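Long-range contacts in salivary nitrophorin (Cimex lectularius, PDB 2IMQ), which uses a heme to carry nitric oxide and delivers it to the victim during feeding, where the gas causes vasodilation: residues A[105-110]-A[149-154]; A[113-118]-A[135-140]; A[218-223]-A[258-263]; A[241-246]-A[269-274]. All blocks are in the same frame, centred on the assembly; numbering follows the deposited sequence.

Contact 1: residues A[105-110]-A[149-154]; sequences IIVTVD and AYDTRL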
loop_
_atom_site.group_PDB
_atom_site.type_symbol
_atom_site.label_atom_id
_atom_site.label_comp_id
_atom_site.label_asym_id
_atom_site.label_seq_id
_atom_site.Cartn_x
_atom_site.Cartn_y
_atom_site.Cartn_z
ATOM N N ILE A 105 9.030 -11.355 6.047
ATOM C CA ILE A 105 10.398 -10.930 6.011
ATOM C C ILE A 105 10.471 -9.408 6.033
ATOM O O ILE A 105 9.550 -8.703 5.602
ATOM C CB ILE A 105 11.157 -11.462 4.733
ATOM C CG1 ILE A 105 10.602 -10.836 3.458
ATOM C CG2 ILE A 105 11.197 -13.030 4.711
ATOM C CD1 ILE A 105 11.633 -10.663 2.390
ATOM N N ILE A 106 11.551 -8.920 6.584
ATOM C CA ILE A 106 11.889 -7.530 6.515
ATOM C C ILE A 106 13.198 -7.455 5.752
ATOM O O ILE A 106 14.149 -8.223 6.031
ATOM C CB ILE A 106 12.069 -6.957 7.933
ATOM C CG1 ILE A 106 10.763 -6.990 8.712
ATOM C CG2 ILE A 106 12.496 -5.548 7.866
ATOM C CD1 ILE A 106 10.864 -6.551 10.149
ATOM N N VAL A 107 13.274 -6.483 4.841
ATOM C CA VAL A 107 14.468 -6.222 4.054
ATOM C C VAL A 107 14.888 -4.799 4.371
ATOM O O VAL A 107 14.079 -3.853 4.271
ATOM C CB VAL A 107 14.246 -6.355 2.532
ATOM C CG1 VAL A 107 15.465 -5.823 1.787
ATOM C CG2 VAL A 107 13.965 -7.805 2.155
ATOM N N THR A 108 16.141 -4.575 4.684
ATOM C CA THR A 108 16.585 -3.212 4.844
ATOM C C THR A 108 17.810 -2.990 4.010
ATOM O O THR A 108 18.645 -3.886 3.869
ATOM C CB THR A 108 16.763 -2.839 6.306
ATOM O OG1 THR A 108 17.605 -3.791 6.954
ATOM C CG2 THR A 108 15.428 -2.959 7.053
ATOM N N VAL A 109 17.923 -1.792 3.451
ATOM C CA VAL A 109 18.904 -1.535 2.422
ATOM C C VAL A 109 19.996 -0.563 2.888
ATOM O O VAL A 109 21.059 -0.457 2.244
ATOM C CB VAL A 109 18.229 -1.085 1.108
ATOM C CG1 VAL A 109 17.289 -2.179 0.569
ATOM C CG2 VAL A 109 17.439 0.124 1.318
ATOM N N ASP A 110 19.772 0.094 4.032
ATOM C CA ASP A 110 20.705 1.081 4.581
ATOM C C ASP A 110 21.110 0.736 6.030
ATOM O O ASP A 110 20.384 0.057 6.751
ATOM C CB ASP A 110 20.075 2.487 4.559
ATOM C CG ASP A 110 18.745 2.567 5.337
ATOM O OD1 ASP A 110 17.963 1.585 5.334
ATOM O OD2 ASP A 110 18.408 3.574 5.988
ATOM N N ALA A 149 11.192 2.611 -4.673
ATOM C CA ALA A 149 11.113 1.691 -3.558
ATOM C C ALA A 149 10.844 0.263 -4.041
ATOM O O ALA A 149 9.847 -0.370 -3.716
ATOM C CB ALA A 149 10.091 2.159 -2.554
ATOM N N TYR A 150 11.777 -0.238 -4.822
ATOM C CA TYR A 150 11.775 -1.593 -5.315
ATOM C C TYR A 150 13.070 -2.298 -4.870
ATOM O O TYR A 150 14.150 -1.695 -4.877
ATOM C CB TYR A 150 11.723 -1.656 -6.836
ATOM C CG TYR A 150 11.632 -3.059 -7.387
ATOM C CD1 TYR A 150 10.431 -3.682 -7.452
ATOM C CD2 TYR A 150 12.757 -3.739 -7.835
ATOM C CE1 TYR A 150 10.328 -4.967 -7.921
ATOM C CE2 TYR A 150 12.671 -5.005 -8.316
ATOM C CZ TYR A 150 11.450 -5.628 -8.396
ATOM O OH TYR A 150 11.337 -6.933 -8.850
ATOM N N ASP A 151 12.953 -3.560 -4.482
ATOM C CA ASP A 151 14.086 -4.433 -4.346
ATOM C C ASP A 151 13.577 -5.810 -4.739
ATOM O O ASP A 151 12.453 -6.215 -4.407
ATOM C CB ASP A 151 14.529 -4.407 -2.884
ATOM C CG ASP A 151 15.850 -5.125 -2.629
ATOM O OD1 ASP A 151 15.861 -6.358 -2.688
ATOM O OD2 ASP A 151 16.885 -4.494 -2.350
ATOM N N THR A 152 14.442 -6.594 -5.380
ATOM C CA THR A 152 13.972 -7.891 -5.921
ATOM C C THR A 152 13.622 -8.821 -4.783
ATOM O O THR A 152 12.812 -9.696 -4.965
ATOM C CB THR A 152 15.020 -8.527 -6.820
ATOM O OG1 THR A 152 16.243 -8.552 -6.102
ATOM C CG2 THR A 152 15.236 -7.701 -8.034
ATOM N N ARG A 153 14.227 -8.642 -3.607
ATOM C CA ARG A 153 13.935 -9.474 -2.447
ATOM C C ARG A 153 12.528 -9.314 -1.919
ATOM O O ARG A 153 12.036 -10.135 -1.178
ATOM C CB ARG A 153 14.902 -9.157 -1.313
ATOM C CG ARG A 153 16.370 -9.564 -1.614
ATOM C CD ARG A 153 17.286 -9.063 -0.552
ATOM N NE ARG A 153 17.553 -7.628 -0.700
ATOM C CZ ARG A 153 18.305 -6.904 0.130
ATOM N NH1 ARG A 153 18.912 -7.489 1.153
ATOM N NH2 ARG A 153 18.484 -5.611 -0.075
ATOM N N LEU A 154 11.872 -8.227 -2.314
ATOM C CA LEU A 154 10.487 -7.894 -1.886
ATOM C C LEU A 154 9.458 -8.375 -2.897
ATOM O O LEU A 154 8.245 -8.281 -2.653
ATOM C CB LEU A 154 10.351 -6.390 -1.646
ATOM C CG LEU A 154 11.245 -5.795 -0.584
ATOM C CD1 LEU A 154 11.213 -4.267 -0.660
ATOM C CD2 LEU A 154 10.850 -6.234 0.794
#
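The backbones of V107 and R153 stand apart, their CA atoms 7.3 Å from each other at the closest pairing, with no hydrogen bond between the segments, and the contact is made by packing, mostly of side chains. It lies at the rim of the DNase I-like beta-sandwich: I105-T108 belong to edge strand 103-108 of the five-stranded sheet, and the loop 149-154 packs on the side that carries I105, V107 and V109. V107 is central. Its CG1, anti to the backbone N (chi1 170°), lies 3.4 Å above the guanidinium plane of R153, over its centre, an apolar methyl against a flat cation. Its other branch, CG2, packs on L154 CD2 at 3.7 Å.

The guanidinium cannot swing freely, because R153 grips D151 side-on, through NE and NH2. R153 NE bonds to D151 OD1 at 2.9 Å; OD1 is met on its syn side, 33° out of the carboxylate plane, and R153 NH2 bonds to D151 OD2 at 3.0 Å. A bend at chi3 (-77°) turns NE toward this salt bridge. D151 OD1 also uses its anti lone pair to accept from R153 N at 3.0 Å, an Asx turn that ties the carboxylate to its own loop. V109 CG1 meets D151 OD2 tip to tip. L154 also touches V119 of the adjoining strand 116-124. Toward the start of the strand, I105 CD1 rests 3.6 Å from R153 O.

Contact 2: residues A[113-118]-A[135-140]; sequences KKSGGI and RMSDED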
loop_
_atom_site.group_PDB
_atom_site.type_symbol
_atom_site.label_atom_id
_atom_site.label_comp_id
_atom_site.label_asym_id
_atom_site.label_seq_id
_atom_site.Cartn_x
_atom_site.Cartn_y
_atom_site.Cartn_z
ATOM N N LYS A 113 18.546 1.313 8.722
ATOM C CA LYS A 113 17.331 0.512 8.578
ATOM C C LYS A 113 16.085 1.377 8.337
ATOM O O LYS A 113 15.012 1.002 8.783
ATOM C CB LYS A 113 17.028 -0.380 9.804
ATOM C CG LYS A 113 18.133 -1.303 10.359
ATOM C CD LYS A 113 17.777 -1.844 11.779
ATOM C CE LYS A 113 17.465 -0.714 12.799
ATOM N NZ LYS A 113 18.249 0.538 12.579
ATOM N N LYS A 114 16.243 2.497 7.619
ATOM C CA LYS A 114 15.110 3.392 7.292
ATOM C C LYS A 114 14.438 3.083 5.976
ATOM O O LYS A 114 13.307 3.505 5.770
ATOM C CB LYS A 114 15.545 4.837 7.270
ATOM C CG LYS A 114 15.933 5.371 8.654
ATOM C CD LYS A 114 15.248 6.705 8.902
ATOM C CE LYS A 114 15.863 7.850 8.130
ATOM N NZ LYS A 114 15.145 9.137 8.380
ATOM N N SER A 115 15.109 2.391 5.084
ATOM C CA SER A 115 14.575 2.044 3.764
ATOM C C SER A 115 14.616 0.534 3.535
ATOM O O SER A 115 15.445 -0.182 4.136
ATOM C CB SER A 115 15.372 2.759 2.679
ATOM O OG SER A 115 15.195 4.169 2.768
ATOM N N GLY A 116 13.703 0.040 2.724
ATOM C CA GLY A 116 13.608 -1.357 2.397
ATOM C C GLY A 116 12.153 -1.707 2.251
ATOM O O GLY A 116 11.429 -0.979 1.584
ATOM N N GLY A 117 11.743 -2.805 2.864
ATOM C CA GLY A 117 10.393 -3.183 2.823
ATOM C C GLY A 117 10.089 -4.366 3.698
ATOM O O GLY A 117 10.964 -4.909 4.417
ATOM N N ILE A 118 8.834 -4.759 3.638
ATOM C CA ILE A 118 8.233 -5.878 4.433
ATOM C C ILE A 118 7.415 -6.701 3.498
ATOM O O ILE A 118 6.648 -6.149 2.685
ATOM C CB ILE A 118 7.338 -5.336 5.525
ATOM C CG1 ILE A 118 8.070 -4.324 6.434
ATOM C CG2 ILE A 118 6.749 -6.499 6.419
ATOM C CD1 ILE A 118 7.190 -3.547 7.310
ATOM N N ARG A 135 9.758 1.348 1.184
ATOM C CA ARG A 135 10.048 2.763 1.492
ATOM C C ARG A 135 11.462 3.051 1.042
ATOM O O ARG A 135 12.392 2.306 1.380
ATOM C CB ARG A 135 9.926 3.012 2.998
ATOM C CG ARG A 135 10.142 4.398 3.494
ATOM C CD ARG A 135 11.535 4.879 3.545
ATOM N NE ARG A 135 11.596 6.009 4.453
ATOM C CZ ARG A 135 12.683 6.713 4.656
ATOM N NH1 ARG A 135 13.795 6.342 4.065
ATOM N NH2 ARG A 135 12.661 7.756 5.478
ATOM N N MET A 136 11.632 4.086 0.250
ATOM C CA MET A 136 12.959 4.500 -0.203
ATOM C C MET A 136 13.029 6.020 -0.115
ATOM O O MET A 136 12.038 6.724 -0.337
ATOM C CB MET A 136 13.197 4.076 -1.616
ATOM C CG MET A 136 14.608 4.220 -2.101
ATOM S SD MET A 136 15.747 3.235 -1.163
ATOM C CE MET A 136 15.260 1.577 -1.650
ATOM N N SER A 137 14.238 6.526 0.148
ATOM C CA SER A 137 14.528 7.970 0.159
ATOM C C SER A 137 15.031 8.431 -1.199
ATOM O O SER A 137 15.649 7.653 -1.897
ATOM C CB SER A 137 15.606 8.275 1.234
ATOM O OG SER A 137 16.846 7.729 0.906
ATOM N N ASP A 138 14.841 9.673 -1.550
ATOM C CA ASP A 138 15.382 10.209 -2.762
ATOM C C ASP A 138 16.875 10.094 -2.825
ATOM O O ASP A 138 17.422 9.958 -3.889
ATOM C CB ASP A 138 15.020 11.693 -2.842
ATOM C CG ASP A 138 13.694 11.930 -3.459
ATOM O OD1 ASP A 138 13.015 10.979 -3.831
ATOM O OD2 ASP A 138 13.287 13.065 -3.730
ATOM N N GLU A 139 17.550 10.169 -1.694
ATOM C CA GLU A 139 19.023 10.403 -1.675
ATOM C C GLU A 139 19.828 9.084 -1.614
ATOM O O GLU A 139 21.003 9.071 -1.903
ATOM C CB GLU A 139 19.352 11.472 -0.577
ATOM C CG GLU A 139 18.780 12.896 -0.837
ATOM C CD GLU A 139 19.027 14.032 0.214
ATOM O OE1 GLU A 139 18.496 15.221 0.095
ATOM O OE2 GLU A 139 19.768 13.777 1.189
ATOM N N ASP A 140 19.156 7.966 -1.342
ATOM C CA ASP A 140 19.776 6.685 -1.129
ATOM C C ASP A 140 20.540 6.066 -2.294
ATOM O O ASP A 140 20.032 6.128 -3.422
ATOM C CB ASP A 140 18.616 5.673 -0.778
ATOM C CG ASP A 140 18.190 5.688 0.701
ATOM O OD1 ASP A 140 17.113 5.100 1.001
ATOM O OD2 ASP A 140 18.868 6.212 1.631
#
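S115 and R135 meet through two different torsion choices: S115 OG is anti to its carbonyl carbon (chi1 -65°), while R135 CG is anti to its backbone N (chi1 -178°) before the chain bends at chi2 (-75°). R135 NH1 then donates to S115 OG over 2.9 Å, with the hydroxyl at the guanidinium edge and near its plane. The same hydroxyl donates to D140 OD1 at 2.8 Å, meeting that oxygen nearly along its C-O axis. S115 OG thus bridges a cation and a carboxylate, which probably polarises it.

K114 O lies over one face of the guanidinium, 3.5 Å from R135 CZ, where the N-H groups do not point at it; it accepts instead from T83 OG1. The K114 and R135 side chains run side by side, pointing the same way, and K114 NZ comes to 4.1 Å from R135 NH2, a like-charge approach that would be mildly unfavourable. M136 SD packs against S115 CB at 3.9 Å.

Paired backbone bonds, G116 N to R135 O and R135 N to G116 O, both 2.9 Å, mark G116 and R135 as an antiparallel hydrogen-bonded pair, which closes the open end of the beta-hairpin formed by strands 116-124 and 127-135.

Contact 3: residues A[218-223]-A[258-263]; sequences VTFKPT and LSYNSL
The aromatic ring of F220 lies against peptide backbone: S262 N sits 3.7 Å above the ring plane, over its centre, while V218 CG1 from its own segment covers the centre of the opposite face. The F220 side chain reaches this slot with CG between the backbone N and the carbonyl carbon (chi1 50°). It also turns an edge to Y260, giving a T-shaped pair with centroids 5.2 Å apart and planes at 81°. F220 CE2 makes the approach, over one Y260 face and offset toward the rim, 3.8 Å from Y260 CD2. V218 CG2 adds a second apolar touch at Y260 CE2, 3.6 Å away, and at the far end T223 CG2 packs on S262 CB.

No direct hydrogen bond joins 218-223 to 258-263, but two waters do. One accepts from T219 N and donates to Y260 O at 2.6 Å. The other donates to K221 O at 2.5 Å and is hydrogen-bonded to S262 OG at 2.7 Å.

Strand 255-262 is the outermost strand of the six-stranded sheet, and the loop 218-223, which has no regular structure, lies along it. The Y260 hydroxyl hydrogen-bonds to E215 and to A245 N, while F220 also meets the W241 ring and V218 touches helix 192-196.

The chemistry is that of a largely apolar join between a loop and an edge strand, in which the rings supply the fit and bridging waters satisfy backbone carbonyls at Y260 and K221 without extending the sheet.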
loop_
_atom_site.group_PDB
_atom_site.type_symbol
_atom_site.label_atom_id
_atom_site.label_comp_id
_atom_site.label_asym_id
_atom_site.label_seq_id
_atom_site.Cartn_x
_atom_site.Cartn_y
_atom_site.Cartn_z
ATOM N N VAL A 218 -6.224 4.766 -12.575
ATOM C CA VAL A 218 -6.291 5.904 -11.684
ATOM C C VAL A 218 -7.241 6.935 -12.277
ATOM O O VAL A 218 -7.036 7.404 -13.363
ATOM C CB VAL A 218 -4.900 6.554 -11.521
ATOM C CG1 VAL A 218 -4.975 7.805 -10.726
ATOM C CG2 VAL A 218 -3.937 5.549 -10.850
ATOM N N THR A 219 -8.250 7.302 -11.509
ATOM C CA THR A 219 -9.199 8.349 -11.892
ATOM C C THR A 219 -9.232 9.512 -10.939
ATOM O O THR A 219 -10.007 10.435 -11.165
ATOM C CB THR A 219 -10.624 7.761 -12.020
ATOM O OG1 THR A 219 -11.066 7.316 -10.743
ATOM C CG2 THR A 219 -10.612 6.593 -12.883
ATOM N N PHE A 220 -8.467 9.458 -9.859
ATOM C CA PHE A 220 -8.432 10.449 -8.845
ATOM C C PHE A 220 -7.221 11.341 -9.052
ATOM O O PHE A 220 -6.188 10.968 -9.609
ATOM C CB PHE A 220 -8.431 9.812 -7.455
ATOM C CG PHE A 220 -7.398 8.713 -7.236
ATOM C CD1 PHE A 220 -6.188 8.982 -6.639
ATOM C CD2 PHE A 220 -7.686 7.411 -7.573
ATOM C CE1 PHE A 220 -5.273 7.965 -6.417
ATOM C CE2 PHE A 220 -6.788 6.415 -7.370
ATOM C CZ PHE A 220 -5.574 6.708 -6.764
ATOM N N LYS A 221 -7.347 12.543 -8.505
ATOM C CA LYS A 221 -6.328 13.539 -8.572
ATOM C C LYS A 221 -5.141 13.151 -7.690
ATOM O O LYS A 221 -5.269 12.294 -6.823
ATOM C CB LYS A 221 -6.839 14.910 -8.174
ATOM C CG LYS A 221 -7.874 15.359 -9.160
ATOM C CD LYS A 221 -8.523 16.620 -8.715
ATOM C CE LYS A 221 -9.626 17.006 -9.692
ATOM N NZ LYS A 221 -9.246 17.020 -11.115
ATOM N N PRO A 222 -3.973 13.703 -7.986
ATOM C CA PRO A 222 -2.811 13.418 -7.177
ATOM C C PRO A 222 -3.111 13.496 -5.703
ATOM O O PRO A 222 -3.838 14.386 -5.255
ATOM C CB PRO A 222 -1.831 14.484 -7.619
ATOM C CG PRO A 222 -2.177 14.638 -9.087
ATOM C CD PRO A 222 -3.660 14.594 -9.107
ATOM N N THR A 223 -2.456 12.644 -4.929
ATOM C CA THR A 223 -2.719 12.530 -3.496
ATOM C C THR A 223 -1.707 13.300 -2.626
ATOM O O THR A 223 -1.773 13.255 -1.395
ATOM C CB THR A 223 -2.703 11.069 -3.092
ATOM O OG1 THR A 223 -1.426 10.478 -3.422
ATOM C CG2 THR A 223 -3.818 10.303 -3.776
ATOM N N LEU A 258 -11.820 -3.759 -8.253
ATOM C CA LEU A 258 -13.181 -3.255 -8.197
ATOM C C LEU A 258 -13.256 -1.766 -8.088
ATOM O O LEU A 258 -14.129 -1.135 -8.694
ATOM C CB LEU A 258 -13.921 -3.904 -7.001
ATOM C CG LEU A 258 -13.799 -5.427 -6.937
ATOM C CD1 LEU A 258 -14.373 -6.005 -5.674
ATOM C CD2 LEU A 258 -14.407 -6.061 -8.204
ATOM N N SER A 259 -12.332 -1.193 -7.320
ATOM C CA SER A 259 -12.243 0.240 -7.182
ATOM C C SER A 259 -10.855 0.587 -6.669
ATOM O O SER A 259 -10.159 -0.253 -6.072
ATOM C CB SER A 259 -13.313 0.781 -6.281
ATOM O OG SER A 259 -13.137 0.357 -4.963
ATOM N N TYR A 260 -10.475 1.828 -6.885
ATOM C CA TYR A 260 -9.160 2.373 -6.529
ATOM C C TYR A 260 -9.376 3.849 -6.364
ATOM O O TYR A 260 -9.741 4.518 -7.309
ATOM C CB TYR A 260 -8.183 2.057 -7.650
ATOM C CG TYR A 260 -6.735 2.385 -7.433
ATOM C CD1 TYR A 260 -6.097 2.178 -6.184
ATOM C CD2 TYR A 260 -5.949 2.842 -8.478
ATOM C CE1 TYR A 260 -4.747 2.401 -6.027
ATOM C CE2 TYR A 260 -4.580 3.045 -8.311
ATOM C CZ TYR A 260 -3.981 2.838 -7.086
ATOM O OH TYR A 260 -2.654 3.095 -6.948
ATOM N N ASN A 261 -9.263 4.333 -5.157
ATOM C CA ASN A 261 -9.557 5.704 -4.851
ATOM C C ASN A 261 -8.720 6.241 -3.732
ATOM O O ASN A 261 -8.463 5.545 -2.761
ATOM C CB ASN A 261 -11.021 5.834 -4.360
ATOM C CG ASN A 261 -12.061 5.415 -5.370
ATOM O OD1 ASN A 261 -12.514 6.217 -6.173
ATOM N ND2 ASN A 261 -12.503 4.184 -5.291
ATOM N N SER A 262 -8.365 7.518 -3.808
ATOM C CA SER A 262 -7.891 8.235 -2.660
ATOM C C SER A 262 -9.090 8.551 -1.754
ATOM O O SER A 262 -10.204 8.705 -2.211
ATOM C CB SER A 262 -7.218 9.532 -3.059
ATOM O OG SER A 262 -8.107 10.329 -3.819
ATOM N N LEU A 263 -8.787 8.647 -0.480
ATOM C CA LEU A 263 -9.794 8.973 0.529
ATOM C C LEU A 263 -9.581 10.376 1.002
ATOM O O LEU A 263 -8.856 10.694 1.950
ATOM C CB LEU A 263 -9.709 7.995 1.666
ATOM C CG LEU A 263 -9.822 6.536 1.296
ATOM C CD1 LEU A 263 -9.705 5.701 2.556
ATOM C CD2 LEU A 263 -11.092 6.218 0.533
HETATM O O HOH W 1 -9.183 5.201 -9.790
HETATM O O HOH W 2 -6.776 12.489 -4.777
#

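Contact 4: residues A[241-246]-A[269-274]; sequences WTDRAL and TEHRPV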
loop_
_atom_site.group_PDB
_atom_site.type_symbol
_atom_site.label_atom_id
_atom_site.label_comp_id
_atom_site.label_asym_id
_atom_site.label_seq_id
_atom_site.Cartn_x
_atom_site.Cartn_y
_atom_site.Cartn_z
ATOM N N TRP A 241 1.133 11.153 -7.430
ATOM C CA TRP A 241 0.502 9.982 -6.852
ATOM C C TRP A 241 1.541 9.252 -6.026
ATOM O O TRP A 241 2.440 8.596 -6.572
ATOM C CB TRP A 241 -0.076 9.127 -7.939
ATOM C CG TRP A 241 -1.298 9.753 -8.561
ATOM C CD1 TRP A 241 -2.567 9.711 -8.100
ATOM C CD2 TRP A 241 -1.344 10.470 -9.802
ATOM N NE1 TRP A 241 -3.387 10.403 -8.956
ATOM C CE2 TRP A 241 -2.662 10.850 -10.020
ATOM C CE3 TRP A 241 -0.376 10.863 -10.730
ATOM C CZ2 TRP A 241 -3.052 11.541 -11.139
ATOM C CZ3 TRP A 241 -0.771 11.565 -11.851
ATOM C CH2 TRP A 241 -2.108 11.900 -12.023
ATOM N N THR A 242 1.418 9.380 -4.731
ATOM C CA THR A 242 2.420 8.849 -3.810
ATOM C C THR A 242 2.087 7.431 -3.363
ATOM O O THR A 242 2.722 6.460 -3.796
ATOM C CB THR A 242 2.660 9.819 -2.703
ATOM O OG1 THR A 242 1.433 10.091 -2.057
ATOM C CG2 THR A 242 3.182 11.096 -3.251
ATOM N N ASP A 243 1.007 7.279 -2.629
ATOM C CA ASP A 243 0.513 5.923 -2.256
ATOM C C ASP A 243 -0.063 5.221 -3.476
ATOM O O ASP A 243 -0.903 5.796 -4.173
ATOM C CB ASP A 243 -0.541 6.046 -1.172
ATOM C CG ASP A 243 0.107 6.354 0.165
ATOM O OD1 ASP A 243 0.649 5.373 0.781
ATOM O OD2 ASP A 243 0.189 7.507 0.670
ATOM N N ARG A 244 0.350 3.985 -3.719
ATOM C CA ARG A 244 -0.046 3.217 -4.850
ATOM C C ARG A 244 -0.375 1.823 -4.400
ATOM O O ARG A 244 0.116 1.333 -3.392
ATOM C CB ARG A 244 1.077 3.136 -5.929
ATOM C CG ARG A 244 1.764 4.453 -6.224
ATOM C CD ARG A 244 0.914 5.500 -6.929
ATOM N NE ARG A 244 0.827 5.289 -8.350
ATOM C CZ ARG A 244 1.634 5.831 -9.243
ATOM N NH1 ARG A 244 2.606 6.670 -8.877
ATOM N NH2 ARG A 244 1.488 5.503 -10.527
ATOM N N ALA A 245 -1.195 1.160 -5.208
ATOM C CA ALA A 245 -1.440 -0.291 -5.081
ATOM C C ALA A 245 -1.166 -0.962 -6.387
ATOM O O ALA A 245 -1.732 -0.584 -7.419
ATOM C CB ALA A 245 -2.902 -0.553 -4.674
ATOM N N LEU A 246 -0.294 -1.951 -6.347
ATOM C CA LEU A 246 0.057 -2.743 -7.513
ATOM C C LEU A 246 -0.325 -4.183 -7.206
ATOM O O LEU A 246 -0.294 -4.648 -6.067
ATOM C CB LEU A 246 1.560 -2.713 -7.781
ATOM C CG LEU A 246 2.169 -1.368 -7.942
ATOM C CD1 LEU A 246 3.670 -1.528 -8.183
ATOM C CD2 LEU A 246 1.485 -0.545 -9.032
ATOM N N THR A 269 -3.093 15.059 6.753
ATOM C CA THR A 269 -1.712 15.241 6.374
ATOM C C THR A 269 -1.550 15.636 4.896
ATOM O O THR A 269 -2.503 15.868 4.211
ATOM C CB THR A 269 -0.902 14.006 6.750
ATOM O OG1 THR A 269 0.471 14.349 6.892
ATOM C CG2 THR A 269 -0.905 12.926 5.683
ATOM N N GLU A 270 -0.314 15.744 4.493
ATOM C CA GLU A 270 0.041 16.179 3.166
ATOM C C GLU A 270 -0.267 15.148 2.047
ATOM O O GLU A 270 -0.315 15.515 0.880
ATOM C CB GLU A 270 1.538 16.401 3.111
ATOM C CG GLU A 270 2.212 17.376 4.030
ATOM C CD GLU A 270 3.704 17.339 3.684
ATOM O OE1 GLU A 270 4.266 16.229 3.423
ATOM O OE2 GLU A 270 4.291 18.414 3.615
ATOM N N HIS A 271 -0.367 13.875 2.417
ATOM C CA HIS A 271 -0.774 12.809 1.504
ATOM C C HIS A 271 -2.146 12.325 1.899
ATOM O O HIS A 271 -2.496 12.259 3.095
ATOM C CB HIS A 271 0.117 11.594 1.661
ATOM C CG HIS A 271 1.552 11.808 1.400
ATOM N ND1 HIS A 271 2.178 11.341 0.253
ATOM C CD2 HIS A 271 2.521 12.300 2.200
ATOM C CE1 HIS A 271 3.469 11.592 0.352
ATOM N NE2 HIS A 271 3.706 12.166 1.522
ATOM N N ARG A 272 -2.907 11.841 0.954
ATOM C CA ARG A 272 -4.194 11.224 1.211
ATOM C C ARG A 272 -4.051 9.717 1.087
ATOM O O ARG A 272 -3.398 9.216 0.169
ATOM C CB ARG A 272 -5.234 11.721 0.213
ATOM C CG ARG A 272 -5.385 13.249 0.183
ATOM C CD ARG A 272 -5.966 13.765 1.474
ATOM N NE ARG A 272 -5.253 14.877 2.126
ATOM C CZ ARG A 272 -5.569 16.156 2.050
ATOM N NH1 ARG A 272 -6.569 16.581 1.270
ATOM N NH2 ARG A 272 -4.886 17.035 2.769
ATOM N N PRO A 273 -4.733 8.970 1.954
ATOM C CA PRO A 273 -4.704 7.500 1.875
ATOM C C PRO A 273 -5.322 7.000 0.605
ATOM O O PRO A 273 -6.228 7.650 0.043
ATOM C CB PRO A 273 -5.489 7.029 3.104
ATOM C CG PRO A 273 -6.037 8.201 3.728
ATOM C CD PRO A 273 -5.579 9.419 3.068
ATOM N N VAL A 274 -4.882 5.826 0.159
ATOM C CA VAL A 274 -5.368 5.216 -1.027
ATOM C C VAL A 274 -5.897 3.838 -0.733
ATOM O O VAL A 274 -5.177 3.001 -0.181
ATOM C CB VAL A 274 -4.280 5.209 -2.121
ATOM C CG1 VAL A 274 -4.706 4.410 -3.320
ATOM C CG2 VAL A 274 -3.982 6.599 -2.613
HETATM O O HOH W 3 -1.001 9.407 -0.858
#
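T242, in the WTDRAL segment, which resembles a signature of inositol polyphosphate 5-phosphatases within the DNase I-like fold, meets H271 of the EHRPV segment. T242 OG1 and H271 ND1 are 2.7 Å apart in a hydrogen bond that either could donate, with the hydroxyl at the ring edge, near its plane, and the two side chains at about a right angle. T242 CB also lies in that plane, 3.4 Å from H271 ND1. The hydroxyl is shared with T223 OG1, and Y224 stacks on the H271 ring.

Next comes D243, where strand 243-248 begins. Its CB packs on V274 CG2 at 3.8 Å. This packing of D243 on V274 joins strand 243-248 of one sheet to strand 274-281 of the other. CG, anti to the carbonyl carbon (chi1 -75°), carries the carboxylate to outside partners, S13 OG on OD1 and N15 N on OD2. R244 turns the other way, toward salt bridges with E215 and D199, and its NH1 donates to W241 O.

A water completes the join. It hydrogen-bonds to T242 OG1 and donates to D243 OD2 at 2.7 Å. Its other donation, over 2.6 Å, goes to R272 O.

In the fold
Following the chain from the N terminus, strand 103-108 opens contact 1, which closes only at 149-154; contact 2, from 113-118 to 135-140, opens and closes within that span. The two touch, through neighbouring strands 103-108 and 116-124, at one edge of the five-stranded sheet. Contacts 3 and 4 come after both have closed, and cross each other: 218-223, 241-246, 258-263 and 269-274 alternate along the chain. Contact 4 reaches the other edge of the same sheet, strand 243-248, and joins it to strand 274-281 of the six-stranded sheet, whose edge strand 255-262 takes part in contact 3. The centres of contacts 1 and 3 are about 26 Å apart.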